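Acyl-CoA thioesterase YbgC (Helicobacter pylori, PDB 2PZH) hydrolyses the thioester bond of acyl-CoAs, acting on long-chain fatty acyl-CoAs and benzoyl-CoA, and may take part in phospholipid metabolism. Local coordinates at residues K25-A30 with K103-E108; I91-A94 with P98-P101. One frame throughout, in Å; residues are numbered along the deposited sequence.

Contact 1 of 2, residues K25-A30 with K103-E108; sequences KYCERA and KVFASE
Cys-27 is the one residue through which residues 25-30 meet residues 103-108, and its sulfur does all the touching. SG lies 3.8 Å from Phe-105 CE2 and 3.9 Å from Ser-107 OG, so a single atom of the helix meets two residues whose CB atoms project from the same side of the strand. Toward the ring the approach is oblique: SG sits 5.0 Å from the centroid of the Phe-105 ring, 71° off its normal, a sulfur-aromatic contact at the CD2-CE2 side. The Phe-105 ring is placed by CG standing anti to the backbone N (chi1 178°), and it is packed further by Tyr-23 and, edge to face, by Phe-58. A classic beta bulge, in which Val-104 and Phe-105 both face Ile-88, falls at the ring-bearing residue itself. On the helix side, the carbonyl of Cys-27 accepts a hydrogen bond from Gln-86 NE2, tying the same residue to strand 81-92. The arrangement is that of the hot-dog fold, an antiparallel sheet curled round a central helix: here helix 22-36 packs against strand 102-114, which runs between strands 47-58 and 81-92.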
# COMPACT_ATOMS: atom_id res chain seq x y z
N LYS A 25 2.65 -5.85 7.30
CA LYS A 25 2.88 -6.53 6.01
C LYS A 25 4.11 -7.44 6.05
O LYS A 25 4.04 -8.59 5.62
CB LYS A 25 3.00 -5.51 4.88
CG LYS A 25 1.71 -4.73 4.68
CD LYS A 25 1.84 -3.76 3.52
CE LYS A 25 0.47 -3.15 3.19
NZ LYS A 25 0.42 -2.54 1.84
N TYR A 26 5.23 -6.92 6.55
CA TYR A 26 6.42 -7.77 6.69
C TYR A 26 6.14 -9.04 7.52
O TYR A 26 6.58 -10.16 7.14
CB TYR A 26 7.55 -7.00 7.33
CG TYR A 26 8.01 -5.77 6.59
CD1 TYR A 26 7.95 -5.67 5.20
CD2 TYR A 26 8.55 -4.71 7.29
CE1 TYR A 26 8.42 -4.53 4.54
CE2 TYR A 26 9.02 -3.57 6.65
CZ TYR A 26 8.95 -3.48 5.28
OH TYR A 26 9.42 -2.34 4.68
N CYS A 27 5.43 -8.88 8.63
CA CYS A 27 5.11 -10.03 9.47
C CYS A 27 4.24 -11.02 8.70
O CYS A 27 4.45 -12.23 8.77
CB CYS A 27 4.46 -9.60 10.79
SG CYS A 27 5.66 -8.80 11.86
N GLU A 28 3.28 -10.50 7.95
CA GLU A 28 2.39 -11.33 7.15
C GLU A 28 3.19 -12.12 6.15
O GLU A 28 2.98 -13.32 6.00
CB GLU A 28 1.35 -10.48 6.43
CG GLU A 28 0.12 -11.25 5.98
CD GLU A 28 0.40 -12.30 4.94
OE1 GLU A 28 0.00 -13.46 5.18
OE2 GLU A 28 0.99 -11.98 3.88
N ARG A 29 4.09 -11.46 5.43
CA ARG A 29 4.92 -12.17 4.44
C ARG A 29 5.62 -13.37 5.11
O ARG A 29 5.61 -14.49 4.57
CB ARG A 29 5.97 -11.24 3.83
CG ARG A 29 5.35 -10.05 3.13
CD ARG A 29 6.44 -9.20 2.52
NE ARG A 29 5.93 -7.88 2.15
CZ ARG A 29 6.72 -6.88 1.81
NH1 ARG A 29 8.04 -7.06 1.77
NH2 ARG A 29 6.20 -5.69 1.50
N ALA A 30 6.21 -13.12 6.28
CA ALA A 30 6.93 -14.18 7.03
C ALA A 30 6.07 -15.41 7.30
O ALA A 30 6.52 -16.57 7.13
CB ALA A 30 7.47 -13.62 8.36
N LYS A 103 16.53 -4.08 17.25
CA LYS A 103 15.10 -4.36 17.18
C LYS A 103 14.34 -3.16 16.67
O LYS A 103 14.61 -2.03 17.08
CB LYS A 103 14.56 -4.75 18.56
CG LYS A 103 13.17 -5.34 18.50
CD LYS A 103 12.84 -6.12 19.76
CE LYS A 103 13.05 -5.30 21.01
NZ LYS A 103 12.55 -6.08 22.21
N VAL A 104 13.38 -3.42 15.79
CA VAL A 104 12.58 -2.39 15.15
C VAL A 104 11.10 -2.47 15.56
O VAL A 104 10.42 -1.46 15.65
CB VAL A 104 12.74 -2.52 13.62
CG1 VAL A 104 11.71 -1.67 12.85
CG2 VAL A 104 14.16 -2.13 13.21
N PHE A 105 10.62 -3.69 15.82
CA PHE A 105 9.19 -3.94 15.97
C PHE A 105 9.02 -5.31 16.58
O PHE A 105 9.81 -6.22 16.29
CB PHE A 105 8.58 -3.92 14.56
CG PHE A 105 7.09 -4.23 14.51
CD1 PHE A 105 6.16 -3.22 14.70
CD2 PHE A 105 6.63 -5.52 14.25
CE1 PHE A 105 4.78 -3.48 14.65
CE2 PHE A 105 5.27 -5.80 14.16
CZ PHE A 105 4.33 -4.77 14.37
N ALA A 106 8.02 -5.46 17.43
CA ALA A 106 7.61 -6.79 17.88
C ALA A 106 6.09 -6.87 17.85
O ALA A 106 5.40 -5.86 18.05
CB ALA A 106 8.13 -7.08 19.27
N SER A 107 5.57 -8.06 17.60
CA SER A 107 4.12 -8.24 17.71
C SER A 107 3.77 -9.60 18.29
O SER A 107 4.55 -10.55 18.24
CB SER A 107 3.43 -8.06 16.36
OG SER A 107 3.90 -8.97 15.39
N GLU A 108 2.58 -9.67 18.86
CA GLU A 108 1.99 -10.93 19.23
C GLU A 108 0.65 -10.91 18.55
O GLU A 108 -0.12 -9.97 18.74
CB GLU A 108 1.79 -11.00 20.74
CG GLU A 108 1.13 -12.29 21.19
CD GLU A 108 0.99 -12.39 22.70
OE1 GLU A 108 1.96 -12.07 23.42
OE2 GLU A 108 -0.10 -12.81 23.16

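Contact 2 of 2, residues I91-A94 with P98-P101; sequences IQNA and PMKP
Met-99 reaches across to the backbone of residues 91-93, and van der Waals packing of its thioether makes up much of the contact. SD lies 3.7 Å from Gln-92 C and 3.8 Å from Asn-93 N, over the main chain where strand 81-92 gives way to loop. The side chain bends at chi3 (-68°), so that Met-99 CE heads toward the Pro-101 end of the loop while still lying 4.1 Å from Ile-91 C. Beside the sulfur runs the side chain of Asn-93, the two passing in opposite directions with ND2 3.9 Å from Met-99 SD. This is packing and no hydrogen bond; the amide of Asn-93 has its polar partner within the turn, where OD1 accepts from the backbone N of Glu-97. A smaller apolar touch closes the other end, Ile-91 CG2 meeting Pro-101 CB at 4.2 Å.

The polar link is indirect. One water donates to both carbonyls, at 2.7 Å from Ile-91 O and 2.9 Å from Met-99 O, and so spans the two segments without any direct hydrogen bond between them. A classic beta bulge at Ile-91 and Gln-92, both facing Val-67, marks the end of the regular strand pairing with strand 67-77.

Taken together, the chemistry is that of a surface connection between consecutive antiparallel strands: the thioether packs where the two segments draw apart, one water donating to both carbonyls joins two acceptors that cannot bond to each other, and the asparagine amide is spent on the turn itself.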
# COMPACT_ATOMS: atom_id res chain seq x y z
N ILE A 91 19.15 -5.86 10.21
CA ILE A 91 20.43 -6.61 10.18
C ILE A 91 21.46 -6.08 9.21
O ILE A 91 22.63 -6.49 9.27
CB ILE A 91 20.20 -8.13 9.89
CG1 ILE A 91 19.57 -8.32 8.51
CG2 ILE A 91 19.37 -8.77 11.01
CD1 ILE A 91 19.44 -9.80 8.06
N GLN A 92 21.05 -5.20 8.30
CA GLN A 92 21.98 -4.58 7.35
C GLN A 92 21.53 -3.17 7.04
O GLN A 92 20.33 -2.89 7.08
CB GLN A 92 22.01 -5.34 6.02
CG GLN A 92 22.38 -6.77 6.09
CD GLN A 92 22.36 -7.42 4.72
OE1 GLN A 92 22.70 -6.78 3.70
NE2 GLN A 92 21.96 -8.70 4.67
N ASN A 93 22.47 -2.29 6.73
CA ASN A 93 22.11 -0.97 6.19
C ASN A 93 22.41 -0.96 4.69
O ASN A 93 23.00 -1.92 4.18
CB ASN A 93 22.80 0.14 6.96
CG ASN A 93 24.31 -0.08 7.09
OD1 ASN A 93 25.00 -0.23 6.10
ND2 ASN A 93 24.81 -0.13 8.33
N ALA A 94 22.01 0.09 3.97
CA ALA A 94 22.24 0.10 2.52
C ALA A 94 23.71 0.14 2.17
O ALA A 94 24.10 -0.35 1.11
CB ALA A 94 21.50 1.25 1.84
N PRO A 98 29.49 -2.59 8.90
CA PRO A 98 29.22 -3.49 10.03
C PRO A 98 28.32 -2.85 11.08
O PRO A 98 28.51 -1.68 11.43
CB PRO A 98 30.62 -3.80 10.59
CG PRO A 98 31.49 -2.71 10.09
CD PRO A 98 30.92 -2.29 8.77
N MET A 99 27.35 -3.62 11.59
CA MET A 99 26.39 -3.12 12.56
C MET A 99 25.83 -4.23 13.46
O MET A 99 25.58 -5.33 12.99
CB MET A 99 25.24 -2.41 11.83
CG MET A 99 24.56 -3.27 10.77
SD MET A 99 22.86 -2.73 10.44
CE MET A 99 22.10 -3.17 12.00
N LYS A 100 25.60 -3.93 14.73
CA LYS A 100 24.92 -4.88 15.61
C LYS A 100 23.44 -4.84 15.25
O LYS A 100 22.86 -3.76 15.17
CB LYS A 100 25.15 -4.49 17.08
CG LYS A 100 24.48 -5.40 18.09
CD LYS A 100 24.70 -6.86 17.73
CE LYS A 100 24.37 -7.79 18.88
NZ LYS A 100 24.06 -9.16 18.38
N PRO A 101 22.82 -6.02 15.03
CA PRO A 101 21.38 -5.99 14.71
C PRO A 101 20.57 -5.28 15.80
O PRO A 101 20.86 -5.43 17.00
CB PRO A 101 21.01 -7.47 14.63
CG PRO A 101 22.31 -8.17 14.27
CD PRO A 101 23.36 -7.39 15.03
O HOH W 1 23.91 -7.24 11.52

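The two contacts illustrate how one curled sheet can be held in different ways at its centre and at its margin. Their centres lie 18 Å apart, contact 1 about 5 Å from the centre of the chain and contact 2 about 21 Å from it. The two adjoin in the sequence but do not otherwise touch: a single residue separates Pro-101 of contact 2 from Lys-103 of contact 1, and with it strand 102-114 begins. Contact 1 is buried and is made by a cysteine sulfur against a ring and a hydroxyl; contact 2 lies at the surface and includes a bridging water. Both lie away from Asp-13, the predicted active-site residue.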